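PDB 2YR1: 3-dehydroquinate dehydratase from Geobacillus kaustophilus, which probably catalyses the cis-dehydration of 3-dehydroquinate to 3-dehydroshikimate, the third step of the chorismate pathway to aromatic amino acids. Local coordinates for residues Gln164-Gly169 with Glu198-Leu203; Leu117-Leu122 with Ile172-Val177; Arg36-Val41 with Arg73-Glu78; Phe228-Gln233 with Pro237-Ile242; Arg86-Arg89 with Gln93-Pro96. All coordinates share one frame; numbering follows the deposited sequence.

Interaction 1: residues Gln164-Gly169 with Glu198-Leu203; sequences QAERYG and ELAIPL
Glu166 reaches from the last turn of helix 155-167 to the backbone of Ala200 and carries nearly all of this contact. Ala200 N donates to Glu166 OE2 at 2.8 Å, in an almost straight bond (171° at the hydrogen). The N-H arrives on the syn side of the carboxylate, a little out of its plane. The other oxygen uses a water: that water donates to Glu166 OE1 at 2.7 Å and to the carbonyl oxygen of Glu198. CG lies opposite the backbone N (chi1 180°) and the rest of the chain is extended, which carries the carboxylate straight off the helix to the loop.

Apolar contacts line the base of the same side chain. Leu199 and Ile201 run past it in the opposite direction. Ile201 CD1 lies 4.0 Å from Glu166 CB, and Leu199 CD1 lies 4.1 Å from Glu166 CB. Farther out, a methyl rests against a carboxylate oxygen, Leu199 CD2 being 3.4 Å from Glu166 OE1. Leu199 also packs back on Met162 and Arg163 of the same helix.

Gly169 ends the helix in a Schellman motif, and its positive phi suits glycine. The loop between helix 182-198 and strand 203-207 is an alpha-to-beta connection of the TIM barrel.

With alanine at Glu166, the Ala200 N-H and the bridging water would probably lose their carboxylate mate, and a gap would open beside Leu199 and Ile201. The chemistry implies a helix end tied to this connection by one carboxylate, which takes a backbone N-H directly and reaches a carbonyl through water.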
# COMPACT_ATOMS: atom_id res chain seq x y z
N GLN A 164 -6.83 -21.30 -13.55
CA GLN A 164 -7.17 -22.71 -13.40
C GLN A 164 -8.21 -22.91 -12.29
O GLN A 164 -9.13 -23.73 -12.43
CB GLN A 164 -5.91 -23.52 -13.10
CG GLN A 164 -6.00 -24.99 -13.46
CD GLN A 164 -5.79 -25.22 -14.95
OE1 GLN A 164 -6.60 -24.80 -15.78
NE2 GLN A 164 -4.70 -25.88 -15.29
N ALA A 165 -8.06 -22.18 -11.20
CA ALA A 165 -9.00 -22.29 -10.09
C ALA A 165 -10.40 -22.01 -10.64
O ALA A 165 -11.35 -22.73 -10.35
CB ALA A 165 -8.64 -21.30 -9.00
N GLU A 166 -10.53 -20.95 -11.44
CA GLU A 166 -11.81 -20.61 -12.03
C GLU A 166 -12.21 -21.72 -13.00
O GLU A 166 -13.37 -22.09 -13.04
CB GLU A 166 -11.73 -19.26 -12.77
CG GLU A 166 -13.07 -18.86 -13.42
CD GLU A 166 -12.95 -17.59 -14.24
OE1 GLU A 166 -12.03 -17.50 -15.07
OE2 GLU A 166 -13.77 -16.67 -14.05
N ARG A 167 -11.25 -22.25 -13.75
CA ARG A 167 -11.54 -23.35 -14.69
C ARG A 167 -12.15 -24.57 -13.96
O ARG A 167 -13.04 -25.24 -14.51
CB ARG A 167 -10.26 -23.81 -15.40
CG ARG A 167 -9.55 -22.75 -16.22
CD ARG A 167 -9.64 -23.03 -17.70
NE ARG A 167 -8.94 -22.02 -18.49
CZ ARG A 167 -7.62 -21.85 -18.51
NH1 ARG A 167 -6.82 -22.63 -17.78
NH2 ARG A 167 -7.09 -20.89 -19.25
N TYR A 168 -11.69 -24.84 -12.74
CA TYR A 168 -12.20 -25.97 -11.95
C TYR A 168 -13.53 -25.70 -11.25
O TYR A 168 -14.00 -26.52 -10.47
CB TYR A 168 -11.17 -26.42 -10.91
CG TYR A 168 -10.00 -27.19 -11.48
CD1 TYR A 168 -8.69 -26.76 -11.25
CD2 TYR A 168 -10.19 -28.37 -12.20
CE1 TYR A 168 -7.60 -27.48 -11.72
CE2 TYR A 168 -9.10 -29.10 -12.69
CZ TYR A 168 -7.81 -28.65 -12.44
OH TYR A 168 -6.71 -29.36 -12.88
N GLY A 169 -14.11 -24.53 -11.49
CA GLY A 169 -15.39 -24.22 -10.88
C GLY A 169 -15.36 -23.43 -9.60
O GLY A 169 -16.37 -23.33 -8.91
N GLU A 198 -9.02 -10.63 -15.88
CA GLU A 198 -9.23 -11.86 -16.64
C GLU A 198 -10.34 -12.78 -16.11
O GLU A 198 -11.05 -13.40 -16.90
CB GLU A 198 -7.92 -12.66 -16.71
CG GLU A 198 -7.97 -13.89 -17.60
CD GLU A 198 -7.95 -13.58 -19.09
OE1 GLU A 198 -6.90 -13.15 -19.62
OE2 GLU A 198 -9.00 -13.76 -19.74
N LEU A 199 -10.50 -12.86 -14.78
CA LEU A 199 -11.52 -13.73 -14.18
C LEU A 199 -12.87 -13.06 -13.91
O LEU A 199 -12.96 -11.85 -13.72
CB LEU A 199 -11.01 -14.34 -12.87
CG LEU A 199 -9.62 -14.97 -12.88
CD1 LEU A 199 -9.52 -15.96 -11.73
CD2 LEU A 199 -9.35 -15.66 -14.19
N ALA A 200 -13.92 -13.87 -13.86
CA ALA A 200 -15.25 -13.33 -13.60
C ALA A 200 -15.61 -13.46 -12.12
O ALA A 200 -16.60 -12.87 -11.67
CB ALA A 200 -16.30 -14.06 -14.46
N ILE A 201 -14.80 -14.19 -11.36
CA ILE A 201 -15.07 -14.42 -9.93
C ILE A 201 -14.12 -13.62 -9.02
O ILE A 201 -13.09 -13.13 -9.47
CB ILE A 201 -14.92 -15.92 -9.59
CG1 ILE A 201 -13.47 -16.35 -9.82
CG2 ILE A 201 -15.86 -16.77 -10.45
CD1 ILE A 201 -13.14 -17.79 -9.36
N PRO A 202 -14.48 -13.47 -7.73
CA PRO A 202 -13.65 -12.73 -6.76
C PRO A 202 -12.30 -13.42 -6.57
O PRO A 202 -12.17 -14.62 -6.77
CB PRO A 202 -14.50 -12.77 -5.48
CG PRO A 202 -15.92 -12.75 -6.04
CD PRO A 202 -15.82 -13.76 -7.16
N LEU A 203 -11.31 -12.63 -6.15
CA LEU A 203 -9.95 -13.10 -5.93
C LEU A 203 -9.50 -12.77 -4.50
O LEU A 203 -9.90 -11.75 -3.93
CB LEU A 203 -9.02 -12.36 -6.89
CG LEU A 203 -8.55 -12.90 -8.23
CD1 LEU A 203 -9.54 -13.88 -8.82
CD2 LEU A 203 -8.28 -11.72 -9.14
O HOH W 1 -13.03 -15.70 -16.84

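Interaction 2: residues Leu117-Leu122 with Ile172-Val177; sequences LVDYEL and IAKVAV
Lys174 lays the far end of its chain across Asp119, the two side chains crossing at about a right angle. Its NZ is 4.0 Å from Asp119 OD2, a long salt bridge, and Lys174 CD lies almost as near that oxygen. A water closes the gap. It donates to Asp119 OD2 at 2.6 Å and accepts from Lys174 NZ at 2.8 Å. The lysine chain is fully extended from chi1 (174°) onward, and this carries NZ to the carboxylate. The second oxygen, Asp119 OD1, is hydrogen-bonded to Ser145 OG, which, with the water on OD2, would help hold the carboxylate's rotation. Arg86 also stands close to Lys174 NZ.

One apolar pair completes the contact. Leu117 CD1 meets Ile172 CD1 at 4.3 Å, nearer the start of both strands. All four side chains are buried.

The strands 117-121 and 172-177 are not neighbours in the sheet. Strand 141-148 runs between them, so the contact is made by side chains directed into the barrel. Such an interior, with a lysine on a strand, is that of the TIM barrel of type I dehydroquinases, where Lys174 is the predicted Schiff-base residue and His147, beside it, the predicted proton donor/acceptor.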
# COMPACT_ATOMS: atom_id res chain seq x y z
N LEU A 117 -18.65 -21.43 3.43
CA LEU A 117 -17.61 -21.52 2.43
C LEU A 117 -16.72 -22.69 2.80
O LEU A 117 -16.60 -23.06 3.98
CB LEU A 117 -16.72 -20.27 2.42
CG LEU A 117 -17.06 -18.77 2.32
CD1 LEU A 117 -17.20 -18.34 0.88
CD2 LEU A 117 -18.27 -18.45 3.14
N VAL A 118 -16.07 -23.25 1.80
CA VAL A 118 -15.12 -24.33 1.98
C VAL A 118 -13.88 -24.01 1.13
O VAL A 118 -14.01 -23.68 -0.05
CB VAL A 118 -15.69 -25.70 1.51
CG1 VAL A 118 -14.62 -26.72 1.51
CG2 VAL A 118 -16.81 -26.15 2.43
N ASP A 119 -12.70 -24.11 1.73
CA ASP A 119 -11.44 -23.86 1.04
C ASP A 119 -10.84 -25.21 0.62
O ASP A 119 -10.69 -26.12 1.44
CB ASP A 119 -10.45 -23.13 1.96
CG ASP A 119 -9.09 -22.88 1.29
OD1 ASP A 119 -8.58 -23.79 0.61
OD2 ASP A 119 -8.53 -21.77 1.44
N TYR A 120 -10.52 -25.35 -0.66
CA TYR A 120 -9.93 -26.59 -1.15
C TYR A 120 -8.75 -26.26 -2.06
O TYR A 120 -8.80 -25.28 -2.81
CB TYR A 120 -10.97 -27.42 -1.91
CG TYR A 120 -10.69 -28.89 -1.87
CD1 TYR A 120 -10.65 -29.58 -0.65
CD2 TYR A 120 -10.48 -29.62 -3.04
CE1 TYR A 120 -10.41 -30.94 -0.60
CE2 TYR A 120 -10.24 -30.99 -3.00
CZ TYR A 120 -10.21 -31.64 -1.78
OH TYR A 120 -9.98 -33.00 -1.71
N GLU A 121 -7.72 -27.09 -2.00
CA GLU A 121 -6.49 -26.87 -2.76
C GLU A 121 -6.56 -27.15 -4.26
O GLU A 121 -7.00 -28.24 -4.68
CB GLU A 121 -5.37 -27.74 -2.17
CG GLU A 121 -5.64 -28.23 -0.73
CD GLU A 121 -5.49 -27.14 0.32
OE1 GLU A 121 -4.45 -27.09 1.00
OE2 GLU A 121 -6.43 -26.32 0.45
N LEU A 122 -6.11 -26.19 -5.06
CA LEU A 122 -6.11 -26.36 -6.50
C LEU A 122 -5.22 -27.55 -6.83
O LEU A 122 -5.48 -28.29 -7.78
CB LEU A 122 -5.56 -25.11 -7.21
CG LEU A 122 -5.66 -25.22 -8.75
CD1 LEU A 122 -5.90 -23.87 -9.36
CD2 LEU A 122 -4.39 -25.84 -9.31
N ILE A 172 -14.41 -18.56 -5.73
CA ILE A 172 -13.41 -17.58 -5.32
C ILE A 172 -12.06 -18.24 -5.52
O ILE A 172 -11.87 -19.40 -5.15
CB ILE A 172 -13.55 -17.21 -3.82
CG1 ILE A 172 -14.92 -16.57 -3.58
CG2 ILE A 172 -12.41 -16.30 -3.40
CD1 ILE A 172 -15.13 -16.07 -2.16
N ALA A 173 -11.12 -17.51 -6.11
CA ALA A 173 -9.77 -18.02 -6.35
C ALA A 173 -8.83 -17.41 -5.33
O ALA A 173 -8.85 -16.20 -5.10
CB ALA A 173 -9.32 -17.63 -7.75
N LYS A 174 -8.00 -18.24 -4.70
CA LYS A 174 -7.08 -17.70 -3.70
C LYS A 174 -5.62 -18.10 -3.90
O LYS A 174 -5.32 -19.27 -4.16
CB LYS A 174 -7.54 -18.10 -2.29
CG LYS A 174 -6.57 -17.71 -1.17
CD LYS A 174 -7.04 -18.20 0.20
CE LYS A 174 -5.95 -17.97 1.24
NZ LYS A 174 -6.07 -18.83 2.44
N VAL A 175 -4.70 -17.13 -3.83
CA VAL A 175 -3.27 -17.42 -3.93
C VAL A 175 -2.48 -16.63 -2.88
O VAL A 175 -2.67 -15.42 -2.73
CB VAL A 175 -2.65 -17.08 -5.32
CG1 VAL A 175 -3.26 -17.95 -6.44
CG2 VAL A 175 -2.85 -15.63 -5.64
N ALA A 176 -1.61 -17.31 -2.14
CA ALA A 176 -0.78 -16.60 -1.16
C ALA A 176 0.70 -16.91 -1.45
O ALA A 176 1.04 -18.02 -1.85
CB ALA A 176 -1.17 -17.01 0.28
N VAL A 177 1.57 -15.93 -1.26
CA VAL A 177 2.98 -16.14 -1.50
C VAL A 177 3.84 -15.59 -0.36
O VAL A 177 3.36 -14.80 0.46
CB VAL A 177 3.46 -15.47 -2.83
CG1 VAL A 177 2.75 -16.09 -4.03
CG2 VAL A 177 3.21 -13.94 -2.78
O HOH W 2 -8.71 -19.65 2.98

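Interaction 3: residues Arg36-Val41 with Arg73-Glu78; sequences REAEEV and RNIAGE
Ile75 presses its two outer methyl groups onto the side of helix 31-43, at Ala38 and Glu39. The contact is apolar, and no hydrogen bond passes between the two segments. CD1 of Ile75 lies 4.1 Å from Ala38 CB, so the tip of the longer branch meets the small methyl. Ile75 CG2, the shorter branch, meets the backbone instead and is 3.8 Å from Glu39 CA. CG1 is turned opposite the carbonyl carbon of Ile75 (chi1 -60°), which spreads CD1 and CG2 over two neighbouring residues. The small Ala38 is consistent with the close approach of the two helices: Glu39 CA and Ile75 CA, the nearest CA pair, are 6.2 Å apart.

On the same segment as Ile75, Arg73 forms a salt bridge with Asp116, and Glu78 forms one with Arg11.

Further packing turns inward. Val41 touches Val26 and Leu49 on the strands, and Ala76 touches Leu49 and Ile81. Ala76 is the first residue past helix 62-75, so the contact sits at that helix's C-terminal end. Helices 31-43 and 62-75 meet side by side, as expected for the ring of helices that surrounds the strands of a TIM barrel.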
# COMPACT_ATOMS: atom_id res chain seq x y z
N ARG A 36 -13.48 -21.34 22.27
CA ARG A 36 -13.02 -20.19 23.05
C ARG A 36 -12.59 -19.09 22.08
O ARG A 36 -12.99 -17.94 22.23
CB ARG A 36 -11.83 -20.57 23.93
CG ARG A 36 -12.14 -21.55 25.04
CD ARG A 36 -10.85 -22.08 25.65
NE ARG A 36 -11.10 -23.10 26.66
CZ ARG A 36 -11.68 -22.86 27.83
NH1 ARG A 36 -12.07 -21.63 28.14
NH2 ARG A 36 -11.87 -23.85 28.69
N GLU A 37 -11.76 -19.47 21.11
CA GLU A 37 -11.26 -18.55 20.08
C GLU A 37 -12.39 -17.86 19.33
O GLU A 37 -12.33 -16.66 19.09
CB GLU A 37 -10.39 -19.33 19.08
CG GLU A 37 -8.91 -19.44 19.44
CD GLU A 37 -8.67 -19.67 20.92
OE1 GLU A 37 -8.97 -18.75 21.72
OE2 GLU A 37 -8.18 -20.77 21.29
N ALA A 38 -13.43 -18.62 18.97
CA ALA A 38 -14.58 -18.07 18.24
C ALA A 38 -15.29 -16.96 18.99
O ALA A 38 -15.58 -15.91 18.41
CB ALA A 38 -15.57 -19.18 17.93
N GLU A 39 -15.59 -17.18 20.26
CA GLU A 39 -16.26 -16.16 21.05
C GLU A 39 -15.44 -14.88 21.00
O GLU A 39 -15.97 -13.81 20.68
CB GLU A 39 -16.43 -16.63 22.50
CG GLU A 39 -16.27 -15.55 23.58
CD GLU A 39 -17.28 -14.39 23.49
OE1 GLU A 39 -18.50 -14.66 23.41
OE2 GLU A 39 -16.84 -13.22 23.51
N GLU A 40 -14.15 -15.01 21.30
CA GLU A 40 -13.22 -13.89 21.29
C GLU A 40 -13.11 -13.19 19.94
O GLU A 40 -13.22 -11.96 19.85
CB GLU A 40 -11.82 -14.37 21.70
CG GLU A 40 -11.70 -14.73 23.17
CD GLU A 40 -11.97 -13.55 24.09
OE1 GLU A 40 -11.79 -13.70 25.32
OE2 GLU A 40 -12.37 -12.47 23.59
N VAL A 41 -12.88 -13.97 18.88
CA VAL A 41 -12.76 -13.38 17.56
C VAL A 41 -14.07 -12.72 17.15
O VAL A 41 -14.08 -11.60 16.66
CB VAL A 41 -12.39 -14.43 16.47
CG1 VAL A 41 -11.03 -15.01 16.76
CG2 VAL A 41 -13.43 -15.52 16.43
N ARG A 73 -20.96 -22.41 14.75
CA ARG A 73 -22.02 -21.84 13.95
C ARG A 73 -22.96 -21.11 14.90
O ARG A 73 -23.56 -20.10 14.55
CB ARG A 73 -22.78 -22.93 13.20
CG ARG A 73 -24.19 -22.53 12.76
CD ARG A 73 -24.19 -21.27 11.89
NE ARG A 73 -23.78 -21.53 10.51
CZ ARG A 73 -23.16 -20.63 9.74
NH1 ARG A 73 -22.89 -19.42 10.21
NH2 ARG A 73 -22.83 -20.95 8.50
N ASN A 74 -23.07 -21.64 16.11
CA ASN A 74 -23.93 -21.05 17.12
C ASN A 74 -23.35 -19.75 17.67
O ASN A 74 -24.07 -18.80 17.94
CB ASN A 74 -24.15 -22.03 18.27
CG ASN A 74 -25.34 -21.67 19.13
OD1 ASN A 74 -25.47 -22.14 20.26
ND2 ASN A 74 -26.22 -20.83 18.59
N ILE A 75 -22.03 -19.72 17.85
CA ILE A 75 -21.37 -18.53 18.37
C ILE A 75 -21.34 -17.46 17.29
O ILE A 75 -21.55 -16.28 17.56
CB ILE A 75 -19.95 -18.85 18.82
CG1 ILE A 75 -19.99 -19.90 19.92
CG2 ILE A 75 -19.27 -17.57 19.31
CD1 ILE A 75 -18.62 -20.38 20.37
N ALA A 76 -21.07 -17.88 16.07
CA ALA A 76 -21.08 -16.93 14.97
C ALA A 76 -22.57 -16.78 14.72
O ALA A 76 -23.29 -17.77 14.66
CB ALA A 76 -20.39 -17.51 13.75
N GLY A 77 -23.06 -15.56 14.60
CA GLY A 77 -24.48 -15.42 14.34
C GLY A 77 -24.64 -15.63 12.85
O GLY A 77 -24.68 -16.76 12.37
N GLU A 78 -24.70 -14.53 12.13
CA GLU A 78 -24.81 -14.56 10.69
C GLU A 78 -23.42 -14.44 10.05
O GLU A 78 -23.30 -14.50 8.83
CB GLU A 78 -25.71 -13.43 10.21
CG GLU A 78 -27.17 -13.62 10.58
CD GLU A 78 -27.72 -14.93 10.04
OE1 GLU A 78 -27.43 -15.25 8.87
OE2 GLU A 78 -28.44 -15.63 10.79

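Interaction 4: residues Phe228-Gln233 with Pro237-Ile242; sequences FAVGNQ and PGQIPI
The amide of Gln239 meets the ring of Phe228 at its edge. Gln239 NE2 lies near the ring plane, 4.1 Å from Phe228 CD1 and 3.7 Å from Phe228 CB. The two side chains lie side by side and point the same way, and their planes are 57° apart, so they do not stack. The other end of the amide is held elsewhere: Gln239 OE1 accepts from Ser235 N. Arg216 touches both side chains. CG of Gln239 sits opposite its carbonyl carbon (chi1 -60°) and the chain is then extended, which brings the amide alongside Phe228.

Val230 crosses Gln239 at about a right angle, with its CG2 3.7 Å from Gln239 CB. Replacing Gln239 by alanine would probably leave Ser235 N without its acceptor and open a gap beside Phe228.

Two backbone bonds join the segments. Val230 N donates to Ile240 O at 2.8 Å, and Ile242 N donates to Val230 O at 3.0 Å, forming a single bridge around Pro241. Ala229 CB packs 4.2 Å from Ile242 CB. Pro241 occupies the N-cap position, just before helix 242-256, and Tyr255 of the second subunit packs on Ile240 and Pro241. This is the end of strand 226-228 of the TIM barrel and the loop that follows it. The loop carries Gln239 and Ser235, both predicted to bind 3-dehydroquinate.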
# COMPACT_ATOMS: atom_id res chain seq x y z
N PHE A 228 -7.02 -11.30 5.48
CA PHE A 228 -7.03 -12.04 6.73
C PHE A 228 -6.33 -11.27 7.85
O PHE A 228 -5.17 -10.88 7.71
CB PHE A 228 -6.38 -13.41 6.55
CG PHE A 228 -7.18 -14.38 5.70
CD1 PHE A 228 -7.06 -15.75 5.92
CD2 PHE A 228 -8.03 -13.94 4.70
CE1 PHE A 228 -7.78 -16.66 5.14
CE2 PHE A 228 -8.76 -14.84 3.91
CZ PHE A 228 -8.64 -16.20 4.14
N ALA A 229 -7.04 -11.06 8.96
CA ALA A 229 -6.49 -10.32 10.11
C ALA A 229 -6.58 -11.15 11.38
O ALA A 229 -7.27 -12.19 11.42
CB ALA A 229 -7.24 -9.03 10.29
N VAL A 230 -5.90 -10.72 12.43
CA VAL A 230 -5.95 -11.45 13.69
C VAL A 230 -7.12 -11.01 14.55
O VAL A 230 -7.27 -9.82 14.86
CB VAL A 230 -4.66 -11.27 14.52
CG1 VAL A 230 -4.80 -12.00 15.88
CG2 VAL A 230 -3.47 -11.81 13.74
N GLY A 231 -7.96 -11.97 14.93
CA GLY A 231 -9.10 -11.67 15.77
C GLY A 231 -8.78 -12.18 17.17
O GLY A 231 -9.31 -11.69 18.18
N ASN A 232 -7.92 -13.20 17.23
CA ASN A 232 -7.46 -13.78 18.49
C ASN A 232 -6.06 -14.32 18.26
O ASN A 232 -5.09 -13.84 18.85
CB ASN A 232 -8.36 -14.92 18.98
CG ASN A 232 -7.88 -15.50 20.32
OD1 ASN A 232 -8.03 -14.86 21.37
ND2 ASN A 232 -7.30 -16.69 20.29
N GLN A 233 -5.96 -15.33 17.40
CA GLN A 233 -4.67 -15.94 17.10
C GLN A 233 -4.31 -15.77 15.63
O GLN A 233 -5.16 -15.43 14.81
CB GLN A 233 -4.71 -17.43 17.44
CG GLN A 233 -3.40 -17.96 18.02
CD GLN A 233 -3.50 -19.40 18.51
OE1 GLN A 233 -4.39 -19.74 19.29
NE2 GLN A 233 -2.58 -20.25 18.04
N PRO A 237 1.75 -16.18 8.80
CA PRO A 237 2.71 -15.08 8.98
C PRO A 237 2.29 -13.72 8.40
O PRO A 237 1.81 -13.63 7.26
CB PRO A 237 3.99 -15.62 8.33
CG PRO A 237 3.47 -16.62 7.32
CD PRO A 237 2.39 -17.31 8.10
N GLY A 238 2.45 -12.67 9.19
CA GLY A 238 2.10 -11.34 8.72
C GLY A 238 0.69 -10.83 8.93
O GLY A 238 0.39 -9.71 8.53
N GLN A 239 -0.18 -11.62 9.56
CA GLN A 239 -1.54 -11.15 9.80
C GLN A 239 -1.50 -10.05 10.87
O GLN A 239 -0.82 -10.18 11.88
CB GLN A 239 -2.44 -12.32 10.24
CG GLN A 239 -2.55 -13.47 9.20
CD GLN A 239 -3.53 -14.56 9.62
OE1 GLN A 239 -3.80 -14.74 10.82
NE2 GLN A 239 -4.04 -15.32 8.65
N ILE A 240 -2.24 -8.98 10.61
CA ILE A 240 -2.32 -7.79 11.46
C ILE A 240 -3.60 -7.78 12.28
O ILE A 240 -4.63 -8.27 11.83
CB ILE A 240 -2.29 -6.51 10.58
CG1 ILE A 240 -0.95 -6.39 9.88
CG2 ILE A 240 -2.59 -5.26 11.40
CD1 ILE A 240 -0.75 -7.41 8.84
N PRO A 241 -3.55 -7.21 13.50
CA PRO A 241 -4.73 -7.13 14.35
C PRO A 241 -5.88 -6.42 13.64
O PRO A 241 -5.72 -5.33 13.06
CB PRO A 241 -4.23 -6.37 15.57
CG PRO A 241 -2.83 -6.89 15.70
CD PRO A 241 -2.34 -6.84 14.26
N ILE A 242 -7.04 -7.03 13.70
CA ILE A 242 -8.22 -6.51 13.04
C ILE A 242 -8.49 -5.01 13.25
O ILE A 242 -8.93 -4.33 12.31
CB ILE A 242 -9.43 -7.33 13.47
CG1 ILE A 242 -10.66 -6.89 12.68
CG2 ILE A 242 -9.64 -7.20 14.96
CD1 ILE A 242 -11.82 -7.85 12.82

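Interaction 5: residues Arg86-Arg89 with Gln93-Pro96; sequences RSER and QPIP
Glu88 lays its side chain over the peptide that joins Gln93 to Pro94. This is the tight part of the contact. Glu88 OE2 comes to 3.3 Å from Pro94 CA and 3.5 Å from Pro94 CB. Further back along the chain, Glu88 CB lies 3.7 Å from Gln93 O, and Glu88 CG is equally near that oxygen. CG stands away from the backbone N (chi1 -166°) and the chain beyond is extended, so that the carboxylate arrives beside the proline ring. The touch is of carboxylate oxygen on carbon, and no hydrogen bond joins the segments directly. Glu88 and Pro94 are both exposed.

Both segments belong to one loop between strand 81-84 and helix 99-112, a beta-alpha loop of the TIM barrel. Arg86, at its start, is predicted to bind 3-dehydroquinate.

The looser part lies beside Arg86. Here a water fills in for direct contact, donating to Arg86 O at 2.8 Å and, at a longer 3.3 Å, to Gln93 O. The side chain of Gln93 starts out away from the other segment. Gln93 N is hydrogen-bonded to Asp54. The guanidinium of Arg86 also leads away, into the barrel, where it lies beside His147 and Lys174.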
# COMPACT_ATOMS: atom_id res chain seq x y z
N ARG A 86 -6.25 -26.91 5.82
CA ARG A 86 -5.02 -26.64 5.09
C ARG A 86 -4.09 -27.84 5.01
O ARG A 86 -3.75 -28.44 6.02
CB ARG A 86 -4.28 -25.45 5.72
CG ARG A 86 -3.03 -24.98 4.96
CD ARG A 86 -3.40 -24.15 3.73
NE ARG A 86 -4.06 -22.89 4.10
CZ ARG A 86 -5.30 -22.55 3.75
NH1 ARG A 86 -6.04 -23.37 3.01
NH2 ARG A 86 -5.81 -21.39 4.15
N SER A 87 -3.67 -28.18 3.79
CA SER A 87 -2.75 -29.29 3.59
C SER A 87 -1.49 -28.98 4.39
O SER A 87 -1.27 -27.83 4.79
CB SER A 87 -2.38 -29.40 2.12
OG SER A 87 -1.22 -30.18 1.97
N GLU A 88 -0.66 -30.00 4.63
CA GLU A 88 0.57 -29.78 5.38
C GLU A 88 1.60 -29.22 4.41
O GLU A 88 2.44 -28.39 4.79
CB GLU A 88 1.07 -31.09 6.00
CG GLU A 88 2.16 -30.90 7.06
CD GLU A 88 2.39 -32.16 7.89
OE1 GLU A 88 2.39 -33.26 7.29
OE2 GLU A 88 2.57 -32.06 9.12
N ARG A 89 1.52 -29.66 3.16
CA ARG A 89 2.43 -29.20 2.12
C ARG A 89 2.19 -27.73 1.77
O ARG A 89 2.90 -27.17 0.93
CB ARG A 89 2.26 -30.05 0.86
CG ARG A 89 0.89 -29.95 0.23
CD ARG A 89 0.77 -30.88 -0.96
NE ARG A 89 1.37 -30.33 -2.17
CZ ARG A 89 1.70 -31.05 -3.24
NH1 ARG A 89 1.49 -32.36 -3.22
NH2 ARG A 89 2.21 -30.48 -4.32
N GLN A 93 -1.16 -27.69 9.47
CA GLN A 93 -0.75 -28.54 10.58
C GLN A 93 -0.69 -30.03 10.18
O GLN A 93 -0.93 -30.37 9.02
CB GLN A 93 -1.75 -28.37 11.73
CG GLN A 93 -1.80 -26.97 12.30
CD GLN A 93 -0.50 -26.58 12.97
OE1 GLN A 93 -0.08 -27.23 13.93
NE2 GLN A 93 0.15 -25.53 12.47
N PRO A 94 -0.33 -30.92 11.14
CA PRO A 94 -0.25 -32.36 10.87
C PRO A 94 -1.65 -32.96 11.01
O PRO A 94 -2.35 -32.69 12.00
CB PRO A 94 0.70 -32.86 11.95
CG PRO A 94 0.34 -31.98 13.11
CD PRO A 94 0.24 -30.61 12.46
N ILE A 95 -2.04 -33.77 10.04
CA ILE A 95 -3.37 -34.37 9.99
C ILE A 95 -3.35 -35.92 9.94
O ILE A 95 -2.72 -36.51 9.07
CB ILE A 95 -4.12 -33.80 8.76
CG1 ILE A 95 -5.50 -34.41 8.62
CG2 ILE A 95 -3.31 -34.05 7.49
CD1 ILE A 95 -6.32 -33.76 7.52
N PRO A 96 -4.04 -36.57 10.89
CA PRO A 96 -4.13 -38.03 11.00
C PRO A 96 -4.95 -38.78 9.94
O PRO A 96 -4.69 -39.95 9.68
CB PRO A 96 -4.70 -38.23 12.39
CG PRO A 96 -5.61 -37.05 12.54
CD PRO A 96 -4.73 -35.93 12.02
O HOH W 3 -3.36 -31.02 6.93

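Interaction 2 lies in the barrel core, where all touching residues are buried. Interaction 4 is also largely buried, whereas interactions 1, 3 and 5 are only partly so. Interactions 1 and 2 join at the backbone, by a probable hydrogen bond from Ala173 to Pro202, and helix 155-167 leads on to strand 172-177. Interaction 5 meets interaction 2 through Arg86 beside Lys174, and Phe228 of interaction 4 also touches that lysine. Interactions 3 and 4 touch where Asn232 packs on helix 31-43. Chemistry changes with place: charge and water inside the barrel, a carboxylate and a water again at the periphery in interactions 1 and 5, methyl packing between outer helices, backbone bonds within the loop of interaction 4.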